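Local coordinates for protein RNA-directed RNA polymerase (Infectious pancreatic necrosis virus, PDB 3ZED) that probably copies the viral RNA genome as an RNA-dependent RNA polymerase, adding ribonucleotides with release of diphosphate, and occurs both free and covalently attached to genomic RNA, at residues D395-S400 / E520-R525; F102-Y107 / A247-I252; W726-Q731 / E763-Q768; P602-A607 / T650-D655. All blocks are in the same frame, centred on the assembly; numbering follows the deposited sequence.

Contact 1. Residues D395-S400 / E520-R525; sequences DNTWYS and ELKNLR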
# COMPACT_ATOMS: atom_id res chain seq x y z
N ASP B 395 -10.12 -6.74 -27.56
CA ASP B 395 -10.97 -6.21 -28.62
C ASP B 395 -10.57 -4.76 -29.01
O ASP B 395 -11.42 -3.86 -29.07
CB ASP B 395 -12.46 -6.28 -28.21
CG ASP B 395 -12.93 -7.67 -27.81
OD1 ASP B 395 -12.68 -8.63 -28.58
OD2 ASP B 395 -13.53 -7.80 -26.73
N ASN B 396 -9.25 -4.56 -29.27
CA ASN B 396 -8.65 -3.28 -29.65
C ASN B 396 -9.07 -2.15 -28.66
O ASN B 396 -9.28 -1.00 -29.07
CB ASN B 396 -9.00 -2.91 -31.11
CG ASN B 396 -8.16 -1.80 -31.67
OD1 ASN B 396 -6.97 -1.67 -31.37
ND2 ASN B 396 -8.78 -0.93 -32.47
N THR B 397 -9.21 -2.50 -27.37
CA THR B 397 -9.64 -1.56 -26.34
C THR B 397 -8.81 -1.77 -25.06
O THR B 397 -8.49 -2.90 -24.70
CB THR B 397 -11.16 -1.71 -26.06
OG1 THR B 397 -11.90 -1.82 -27.28
CG2 THR B 397 -11.74 -0.56 -25.24
N TRP B 398 -8.48 -0.67 -24.38
CA TRP B 398 -7.76 -0.65 -23.10
C TRP B 398 -8.77 -0.35 -21.99
O TRP B 398 -9.50 0.66 -22.05
CB TRP B 398 -6.63 0.40 -23.13
CG TRP B 398 -5.90 0.56 -21.83
CD1 TRP B 398 -6.15 1.49 -20.86
CD2 TRP B 398 -4.78 -0.23 -21.36
NE1 TRP B 398 -5.24 1.35 -19.83
CE2 TRP B 398 -4.38 0.32 -20.12
CE3 TRP B 398 -4.06 -1.31 -21.88
CZ2 TRP B 398 -3.29 -0.18 -19.40
CZ3 TRP B 398 -2.99 -1.83 -21.15
CH2 TRP B 398 -2.61 -1.26 -19.93
N TYR B 399 -8.83 -1.25 -21.00
CA TYR B 399 -9.74 -1.09 -19.86
C TYR B 399 -8.98 -0.96 -18.56
O TYR B 399 -8.08 -1.74 -18.28
CB TYR B 399 -10.72 -2.27 -19.74
CG TYR B 399 -11.57 -2.49 -20.97
CD1 TYR B 399 -12.79 -1.84 -21.13
CD2 TYR B 399 -11.16 -3.38 -21.97
CE1 TYR B 399 -13.58 -2.06 -22.26
CE2 TYR B 399 -11.95 -3.61 -23.09
CZ TYR B 399 -13.16 -2.95 -23.23
OH TYR B 399 -13.93 -3.16 -24.36
N SER B 400 -9.35 0.03 -17.79
CA SER B 400 -8.84 0.23 -16.45
C SER B 400 -9.96 -0.15 -15.50
O SER B 400 -11.03 0.45 -15.55
CB SER B 400 -8.39 1.67 -16.25
OG SER B 400 -7.90 1.86 -14.94
N GLU B 520 -12.23 3.32 -20.36
CA GLU B 520 -12.35 2.56 -21.58
C GLU B 520 -11.71 3.40 -22.68
O GLU B 520 -12.15 4.52 -22.96
CB GLU B 520 -13.82 2.22 -21.88
CG GLU B 520 -14.01 1.43 -23.16
CD GLU B 520 -15.44 1.24 -23.62
OE1 GLU B 520 -16.25 2.19 -23.48
OE2 GLU B 520 -15.74 0.15 -24.17
N LEU B 521 -10.62 2.89 -23.23
CA LEU B 521 -9.88 3.58 -24.28
C LEU B 521 -10.11 2.78 -25.57
O LEU B 521 -9.43 1.78 -25.81
CB LEU B 521 -8.38 3.68 -23.88
CG LEU B 521 -7.47 4.52 -24.73
CD1 LEU B 521 -7.99 5.94 -24.83
CD2 LEU B 521 -6.06 4.55 -24.13
N LYS B 522 -11.12 3.19 -26.34
CA LYS B 522 -11.54 2.55 -27.59
C LYS B 522 -10.58 2.86 -28.74
O LYS B 522 -9.88 3.88 -28.71
CB LYS B 522 -12.96 2.99 -27.96
CG LYS B 522 -14.04 2.27 -27.18
CD LYS B 522 -15.43 2.78 -27.54
CE LYS B 522 -16.52 1.89 -26.97
NZ LYS B 522 -17.84 2.59 -26.91
N ASN B 523 -10.58 1.98 -29.77
CA ASN B 523 -9.77 2.08 -30.99
C ASN B 523 -8.32 2.33 -30.60
O ASN B 523 -7.72 3.35 -30.95
CB ASN B 523 -10.32 3.19 -31.94
CG ASN B 523 -11.81 3.11 -32.22
OD1 ASN B 523 -12.31 2.13 -32.78
ND2 ASN B 523 -12.55 4.14 -31.84
N LEU B 524 -7.77 1.41 -29.79
CA LEU B 524 -6.43 1.49 -29.22
C LEU B 524 -5.34 1.52 -30.29
O LEU B 524 -4.49 2.39 -30.20
CB LEU B 524 -6.19 0.35 -28.21
CG LEU B 524 -4.88 0.41 -27.38
CD1 LEU B 524 -4.71 1.77 -26.68
CD2 LEU B 524 -4.80 -0.76 -26.39
N ARG B 525 -5.38 0.61 -31.29
CA ARG B 525 -4.41 0.57 -32.40
C ARG B 525 -4.27 1.94 -33.08
O ARG B 525 -3.16 2.41 -33.30
CB ARG B 525 -4.85 -0.44 -33.47
CG ARG B 525 -4.29 -1.84 -33.33
CD ARG B 525 -4.89 -2.76 -34.39
NE ARG B 525 -4.69 -4.16 -34.04
CZ ARG B 525 -5.62 -4.92 -33.47
NH1 ARG B 525 -6.83 -4.44 -33.23
NH2 ARG B 525 -5.35 -6.18 -33.15
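CG of N396 stands anti to its backbone N (chi1 -166°), and the amide beyond it meets R525 at the start of helix 524-533; in T397 the same anti position is taken by CG2, which comes to rest 3.3 Å from L521 O. N396 meets the helix start through two acceptors. Its amide OD1 takes the backbone N of R525 at 2.8 Å, the donor tilted somewhat from the amide plane, while its own carbonyl O receives L524 N at 2.9 Å in an almost straight bond (176° at the hydrogen), from a donor well above the carbonyl plane. N396 OD1 also touches R525 CB, and the amide and guanidinium planes are 36° apart. R525 NH2 turns elsewhere, to D379 and the carbonyl of L376, and N396 ND2 bonds E526. D395 and N396, both with positive phi, form the tight turn between strands 389-394 and 397-403 of the four-stranded antiparallel sheet, in the polymerase palm region, in which 515-521 is one of the two outermost strands. W398 and L521 are a hydrogen-bonded pair there: L521 N gives to W398 O at 2.8 Å, and W398 N returns a bond to L521 O at 3.0 Å. On the face bearing W398, its CB packs against L521 CB and against L524 CD2 (3.9 Å), while the indole continues away to bond L558 through NE1. On the face with Y399, the phenol runs alongside the E520 side chain, both headed in one direction, with Y399 CE1 to E520 CG 3.6 Å; the Y399 hydroxyl pairs with N498.

Contact 2. Residues F102-Y107 / A247-I252; sequences FYPKYY and AGLPYI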
# COMPACT_ATOMS: atom_id res chain seq x y z
N PHE B 102 -7.36 2.56 31.41
CA PHE B 102 -7.91 3.74 30.78
C PHE B 102 -8.52 3.42 29.41
O PHE B 102 -8.00 2.56 28.69
CB PHE B 102 -6.84 4.85 30.65
CG PHE B 102 -5.76 4.61 29.61
CD1 PHE B 102 -4.59 3.93 29.94
CD2 PHE B 102 -5.89 5.10 28.31
CE1 PHE B 102 -3.60 3.72 28.98
CE2 PHE B 102 -4.89 4.89 27.35
CZ PHE B 102 -3.75 4.20 27.69
N TYR B 103 -9.58 4.16 29.05
CA TYR B 103 -10.19 4.05 27.73
C TYR B 103 -9.46 5.00 26.79
O TYR B 103 -9.39 6.20 27.08
CB TYR B 103 -11.69 4.34 27.76
CG TYR B 103 -12.46 3.26 28.48
CD1 TYR B 103 -12.71 2.03 27.88
CD2 TYR B 103 -12.92 3.46 29.78
CE1 TYR B 103 -13.39 1.03 28.55
CE2 TYR B 103 -13.62 2.47 30.46
CZ TYR B 103 -13.85 1.25 29.84
OH TYR B 103 -14.55 0.26 30.49
N PRO B 104 -8.85 4.50 25.70
CA PRO B 104 -8.13 5.40 24.79
C PRO B 104 -9.08 6.34 24.03
O PRO B 104 -10.26 6.02 23.80
CB PRO B 104 -7.40 4.44 23.86
CG PRO B 104 -8.27 3.22 23.83
CD PRO B 104 -8.82 3.10 25.21
N LYS B 105 -8.57 7.53 23.69
CA LYS B 105 -9.32 8.58 23.01
C LYS B 105 -8.47 9.18 21.91
O LYS B 105 -7.32 9.56 22.16
CB LYS B 105 -9.78 9.67 24.01
CG LYS B 105 -10.88 9.20 24.96
CD LYS B 105 -11.02 10.11 26.16
CE LYS B 105 -11.91 9.49 27.21
NZ LYS B 105 -12.13 10.42 28.34
N TYR B 106 -9.02 9.24 20.69
CA TYR B 106 -8.28 9.78 19.56
C TYR B 106 -9.14 10.81 18.85
O TYR B 106 -10.16 10.47 18.26
CB TYR B 106 -7.81 8.65 18.61
CG TYR B 106 -7.22 9.15 17.31
CD1 TYR B 106 -6.07 9.93 17.30
CD2 TYR B 106 -7.85 8.89 16.09
CE1 TYR B 106 -5.55 10.44 16.11
CE2 TYR B 106 -7.32 9.37 14.89
CZ TYR B 106 -6.17 10.14 14.91
OH TYR B 106 -5.64 10.64 13.74
N TYR B 107 -8.73 12.07 18.93
CA TYR B 107 -9.44 13.19 18.34
C TYR B 107 -8.58 13.84 17.26
O TYR B 107 -7.77 14.72 17.56
CB TYR B 107 -9.87 14.20 19.43
CG TYR B 107 -10.98 13.69 20.32
CD1 TYR B 107 -10.70 12.94 21.46
CD2 TYR B 107 -12.31 13.99 20.05
CE1 TYR B 107 -11.72 12.47 22.29
CE2 TYR B 107 -13.33 13.57 20.90
CZ TYR B 107 -13.04 12.78 22.00
OH TYR B 107 -14.07 12.33 22.80
N ALA B 247 2.55 6.21 16.23
CA ALA B 247 2.83 5.00 16.98
C ALA B 247 1.59 4.11 17.06
O ALA B 247 1.71 2.89 17.17
CB ALA B 247 3.30 5.36 18.39
N GLY B 248 0.42 4.73 17.03
CA GLY B 248 -0.86 4.05 17.19
C GLY B 248 -1.05 3.65 18.64
O GLY B 248 -0.28 4.07 19.52
N LEU B 249 -2.07 2.81 18.91
CA LEU B 249 -2.34 2.31 20.26
C LEU B 249 -1.16 1.46 20.77
O LEU B 249 -0.52 0.77 19.97
CB LEU B 249 -3.64 1.49 20.33
CG LEU B 249 -4.96 2.21 20.06
CD1 LEU B 249 -6.13 1.28 20.30
CD2 LEU B 249 -5.13 3.42 20.94
N PRO B 250 -0.81 1.54 22.07
CA PRO B 250 -1.45 2.32 23.14
C PRO B 250 -0.76 3.67 23.40
O PRO B 250 -0.81 4.17 24.54
CB PRO B 250 -1.34 1.36 24.34
CG PRO B 250 -0.06 0.56 24.08
CD PRO B 250 0.28 0.70 22.61
N TYR B 251 -0.15 4.27 22.36
CA TYR B 251 0.57 5.54 22.52
C TYR B 251 0.01 6.66 21.65
O TYR B 251 0.69 7.11 20.72
CB TYR B 251 2.09 5.35 22.29
CG TYR B 251 2.68 4.23 23.12
CD1 TYR B 251 2.83 4.37 24.50
CD2 TYR B 251 3.04 3.02 22.54
CE1 TYR B 251 3.32 3.32 25.28
CE2 TYR B 251 3.52 1.97 23.31
CZ TYR B 251 3.65 2.12 24.68
OH TYR B 251 4.15 1.09 25.44
N ILE B 252 -1.18 7.16 21.99
CA ILE B 252 -1.80 8.27 21.25
C ILE B 252 -0.99 9.57 21.50
O ILE B 252 -0.61 9.87 22.64
CB ILE B 252 -3.31 8.44 21.60
CG1 ILE B 252 -4.14 7.26 21.03
CG2 ILE B 252 -3.87 9.79 21.10
CD1 ILE B 252 -5.44 6.98 21.77
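The carbonyl oxygen of K105 is approached by two branches of one side chain: I252 CD1 lies 3.2 Å from K105 O, and I252 CG2 lies 3.6 Å from the same atom. These are van der Waals contacts, made by an isoleucine whose CG1 is anti to its carbonyl carbon (chi1 -70°). CD1 also reaches P104 CB at 3.8 Å. That CB is shared, since L249 CD2 touches it at the same distance. To either side of P104 in the sequence, Y106 turns the edge of its ring toward I252 CG2, and F102 presents a ring edge to the carbonyl of P250, CZ to O 4.3 Å. L458 of strand 456-459 packs against P104, Y106, L249 and I252, so the two loops meet over that strand. The shape of the second loop is set by a cis peptide bond before P250, which with the 2.8 Å bond from Y251 N to G248 O makes a type VI beta turn. P250 CG lies over one face of the Y251 ring, toward its rim. Residues G248 to I252 begin the predicted GTP-binding segment that runs on through G253, K254 and T255, matching the P-loop consensus in sequence only, without the strand-loop-helix of P-loop folds.

Contact 3. Residues W726-Q731 / E763-Q768; sequences WRLLDQ and ELAQQQ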
# COMPACT_ATOMS: atom_id res chain seq x y z
N TRP B 726 4.02 -27.82 3.51
CA TRP B 726 2.98 -26.95 2.97
C TRP B 726 1.60 -27.48 3.34
O TRP B 726 0.73 -26.69 3.69
CB TRP B 726 3.14 -26.82 1.44
CG TRP B 726 4.41 -26.15 0.96
CD1 TRP B 726 5.49 -25.78 1.71
CD2 TRP B 726 4.72 -25.81 -0.40
NE1 TRP B 726 6.45 -25.20 0.91
CE2 TRP B 726 6.01 -25.22 -0.39
CE3 TRP B 726 4.03 -25.92 -1.62
CZ2 TRP B 726 6.62 -24.74 -1.56
CZ3 TRP B 726 4.65 -25.47 -2.78
CH2 TRP B 726 5.92 -24.87 -2.74
N ARG B 727 1.42 -28.82 3.34
CA ARG B 727 0.18 -29.48 3.74
C ARG B 727 -0.14 -29.17 5.21
O ARG B 727 -1.29 -28.90 5.52
CB ARG B 727 0.26 -30.98 3.51
CG ARG B 727 -0.37 -31.38 2.20
CD ARG B 727 -0.60 -32.87 2.11
NE ARG B 727 0.58 -33.51 1.52
CZ ARG B 727 1.22 -34.56 2.02
NH1 ARG B 727 0.81 -35.13 3.15
NH2 ARG B 727 2.29 -35.04 1.40
N LEU B 728 0.89 -29.15 6.08
CA LEU B 728 0.74 -28.80 7.49
C LEU B 728 0.26 -27.36 7.65
O LEU B 728 -0.59 -27.09 8.50
CB LEU B 728 2.07 -28.99 8.26
CG LEU B 728 2.49 -30.43 8.60
CD1 LEU B 728 3.80 -30.43 9.33
CD2 LEU B 728 1.45 -31.14 9.47
N LEU B 729 0.77 -26.44 6.81
CA LEU B 729 0.42 -25.02 6.81
C LEU B 729 -1.02 -24.82 6.32
O LEU B 729 -1.73 -23.98 6.87
CB LEU B 729 1.40 -24.20 5.96
CG LEU B 729 1.52 -22.74 6.36
CD1 LEU B 729 2.38 -22.60 7.64
CD2 LEU B 729 2.06 -21.90 5.20
N ASP B 730 -1.44 -25.60 5.33
CA ASP B 730 -2.82 -25.57 4.85
C ASP B 730 -3.78 -26.14 5.92
O ASP B 730 -4.85 -25.57 6.14
CB ASP B 730 -2.95 -26.36 3.53
CG ASP B 730 -4.29 -26.17 2.85
OD1 ASP B 730 -4.77 -25.01 2.78
OD2 ASP B 730 -4.85 -27.18 2.35
N GLN B 731 -3.39 -27.23 6.62
CA GLN B 731 -4.18 -27.87 7.68
C GLN B 731 -4.38 -26.88 8.85
O GLN B 731 -5.49 -26.81 9.42
CB GLN B 731 -3.50 -29.16 8.17
CG GLN B 731 -3.55 -30.30 7.15
CD GLN B 731 -2.68 -31.49 7.52
OE1 GLN B 731 -2.18 -31.62 8.64
NE2 GLN B 731 -2.49 -32.41 6.59
N GLU B 763 4.90 -38.26 7.64
CA GLU B 763 4.15 -39.15 8.51
C GLU B 763 3.25 -38.35 9.48
O GLU B 763 2.11 -38.75 9.73
CB GLU B 763 5.10 -40.08 9.29
CG GLU B 763 5.76 -41.15 8.42
CD GLU B 763 6.87 -41.96 9.07
OE1 GLU B 763 7.06 -41.82 10.30
OE2 GLU B 763 7.55 -42.73 8.35
N LEU B 764 3.75 -37.19 9.96
CA LEU B 764 3.02 -36.34 10.90
C LEU B 764 1.84 -35.64 10.21
O LEU B 764 0.78 -35.52 10.83
CB LEU B 764 3.95 -35.33 11.59
CG LEU B 764 4.87 -35.90 12.69
CD1 LEU B 764 6.07 -35.01 12.92
CD2 LEU B 764 4.13 -36.11 14.00
N ALA B 765 2.00 -35.23 8.93
CA ALA B 765 0.95 -34.63 8.12
C ALA B 765 -0.19 -35.64 7.88
O ALA B 765 -1.35 -35.32 8.12
CB ALA B 765 1.51 -34.13 6.79
N GLN B 766 0.18 -36.89 7.48
CA GLN B 766 -0.75 -38.01 7.24
C GLN B 766 -1.54 -38.32 8.52
O GLN B 766 -2.76 -38.51 8.46
CB GLN B 766 0.01 -39.25 6.75
N GLN B 767 -0.84 -38.30 9.67
CA GLN B 767 -1.42 -38.50 11.00
C GLN B 767 -2.42 -37.38 11.32
O GLN B 767 -3.55 -37.67 11.74
CB GLN B 767 -0.28 -38.52 12.03
CG GLN B 767 -0.63 -39.04 13.42
CD GLN B 767 0.57 -38.94 14.32
OE1 GLN B 767 0.57 -38.18 15.29
NE2 GLN B 767 1.64 -39.67 14.00
N GLN B 768 -2.04 -36.12 11.06
CA GLN B 768 -2.87 -34.94 11.30
C GLN B 768 -4.09 -34.91 10.36
O GLN B 768 -5.16 -34.50 10.78
CB GLN B 768 -2.04 -33.66 11.17
CG GLN B 768 -2.66 -32.48 11.91
CD GLN B 768 -1.69 -31.34 12.09
OE1 GLN B 768 -0.98 -31.26 13.10
NE2 GLN B 768 -1.63 -30.45 11.12
O HOH W 1 -0.84 -27.52 11.57
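Helix segments 726-731 and 763-768 run in nearly the same sense, their axes 9.7 Å apart and inclined at 29°, and approach most closely where L728 faces A765, the CA atoms 5.9 Å apart. L728 CD2 packs on A765, 3.8 Å from its CA, and R727 NH1 touches the A765 CB. The charged end of R727 is engaged beyond the pair, in a salt bridge with E762. One turn on, two glutamines meet through their amides. Q768 NE2 gives a hydrogen bond of 2.8 Å to Q731 OE1, with the donor in the plane of the accepting amide but the bond bent at the hydrogen. The amide planes stand 63° apart. CG of Q768 is anti to its backbone N (chi1 -158°) and the chain runs extended beyond it; the side chain crosses that of L728 at about a right angle, Q768 NE2 lying 3.6 Å from L728 CD2. A water accepts from Q768 NE2 and donates to L728 O, both at 3.1 Å, giving the buried amide nitrogen a second partner. Q731 NE2 has weaker company: a weak bond of 3.5 Å to A765 O and another weak one to Q769 OE1. This is parallel helix packing within the C-terminal region of VP1. Helix 740-752 lies beside the interface, its A746 touching both L728 and Q768, while L729, pointing away from the interface, and W726 touch helix 412-426 of the palm region.

Contact 4. Residues P602-A607 / T650-D655; sequences PGAEIA and TGFLDD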
# COMPACT_ATOMS: atom_id res chain seq x y z
N PRO B 602 16.04 26.62 8.11
CA PRO B 602 16.00 27.86 7.31
C PRO B 602 16.24 27.62 5.82
O PRO B 602 17.03 26.74 5.45
CB PRO B 602 17.10 28.73 7.92
CG PRO B 602 18.05 27.76 8.53
CD PRO B 602 17.25 26.56 8.95
N GLY B 603 15.52 28.37 4.99
CA GLY B 603 15.58 28.30 3.53
C GLY B 603 14.78 27.16 2.92
O GLY B 603 14.64 27.11 1.69
N ALA B 604 14.24 26.25 3.76
CA ALA B 604 13.47 25.08 3.33
C ALA B 604 12.14 25.45 2.68
O ALA B 604 11.79 24.86 1.67
CB ALA B 604 13.22 24.16 4.52
N GLU B 605 11.44 26.44 3.24
CA GLU B 605 10.13 26.87 2.76
C GLU B 605 10.23 27.56 1.41
O GLU B 605 9.35 27.37 0.56
CB GLU B 605 9.44 27.79 3.79
CG GLU B 605 7.98 28.13 3.49
CD GLU B 605 7.03 26.98 3.18
OE1 GLU B 605 7.04 25.97 3.93
OE2 GLU B 605 6.26 27.11 2.21
N ILE B 606 11.31 28.32 1.18
CA ILE B 606 11.50 29.00 -0.10
C ILE B 606 12.06 27.99 -1.14
O ILE B 606 11.82 28.15 -2.34
CB ILE B 606 12.34 30.31 0.03
CG1 ILE B 606 12.39 31.14 -1.29
CG2 ILE B 606 13.72 30.07 0.63
CD1 ILE B 606 10.97 31.45 -1.99
N ALA B 607 12.76 26.94 -0.67
CA ALA B 607 13.26 25.86 -1.52
C ALA B 607 12.07 25.02 -2.01
O ALA B 607 12.02 24.68 -3.20
CB ALA B 607 14.26 25.00 -0.76
N THR B 650 20.84 24.84 -2.06
CA THR B 650 21.41 23.81 -2.94
C THR B 650 21.16 22.40 -2.37
O THR B 650 20.72 21.53 -3.12
CB THR B 650 22.89 24.10 -3.21
OG1 THR B 650 22.99 25.40 -3.81
CG2 THR B 650 23.55 23.08 -4.13
N GLY B 651 21.40 22.20 -1.07
CA GLY B 651 21.19 20.92 -0.39
C GLY B 651 19.76 20.44 -0.46
O GLY B 651 19.51 19.25 -0.72
N PHE B 652 18.79 21.36 -0.25
CA PHE B 652 17.36 21.10 -0.32
C PHE B 652 16.94 20.79 -1.75
O PHE B 652 16.16 19.87 -1.94
CB PHE B 652 16.54 22.28 0.22
CG PHE B 652 16.72 22.58 1.69
CD1 PHE B 652 16.47 21.60 2.65
CD2 PHE B 652 17.08 23.85 2.11
CE1 PHE B 652 16.62 21.88 4.01
CE2 PHE B 652 17.23 24.13 3.47
CZ PHE B 652 16.99 23.14 4.41
N LEU B 653 17.45 21.56 -2.75
CA LEU B 653 17.13 21.35 -4.16
C LEU B 653 17.74 20.04 -4.69
O LEU B 653 17.16 19.44 -5.60
CB LEU B 653 17.53 22.55 -5.02
CG LEU B 653 16.75 23.87 -4.82
CD1 LEU B 653 17.28 24.95 -5.74
CD2 LEU B 653 15.25 23.69 -5.03
N ASP B 654 18.88 19.58 -4.12
CA ASP B 654 19.49 18.30 -4.50
C ASP B 654 18.66 17.17 -3.89
O ASP B 654 18.36 16.18 -4.58
CB ASP B 654 20.97 18.19 -4.04
CG ASP B 654 21.98 19.11 -4.72
OD1 ASP B 654 21.89 19.30 -5.95
OD2 ASP B 654 22.93 19.56 -4.03
N ASP B 655 18.27 17.32 -2.62
CA ASP B 655 17.44 16.31 -1.94
C ASP B 655 15.96 16.76 -1.92
O ASP B 655 15.32 16.74 -0.87
CB ASP B 655 17.98 16.04 -0.52
CG ASP B 655 19.47 15.72 -0.46
OD1 ASP B 655 19.94 14.91 -1.29
OD2 ASP B 655 20.16 16.30 0.41
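F652 of the short helix 650-654 packs against A604 and A607 at the start of helix 604-621, in an all-helical part of the birnavirus polymerase thumb. The tight part lies at the ring and its stem. A604 sits over one face, with its CB 4.1 Å from the F652 ring centroid and close to the ring normal, a CH-pi contact. At the stem, where CG stands anti to the carbonyl carbon of F652 (chi1 -65°), A607 CB comes within 3.7 Å of F652 CB. Next to it, L653 uses CD2 to touch A607 O at 3.8 Å. L653 also reaches I610 and V611 further along helix 604-621, and M659 packs on both A604 and F652. The other side is loose. P602 is exposed, its CB directed away from segment 650-655. G603, with positive phi, holds the N-cap position, and its carbonyl O accepts the backbone N of A607 in the first helical turn. Even here one backbone atom of the exposed proline comes close: P602 O lies near the plane of the F652 ring, at its edge, 3.3 Å from CE2.

In the fold
Along the chain the contacts follow one another without interleaving: contact 2, then contact 1, contact 4 and contact 3. Contact 2 and the paired strands of contact 1 belong to the palm region, yet the centres of the two contacts are 49 Å apart on opposite sides of the chain's centre, one at the edge of the four-stranded sheet, the other at loops beside strand 456-459 of the five-stranded sheet. Contact 4 belongs to the thumb and contact 3 to the C-terminal region; their centres are the farthest apart, 59 Å. The closest pair, 2 and 4, keeps about 22 Å between nearest atoms. No two contacts touch; they are separate local packings spread over the palm, thumb and C-terminal regions.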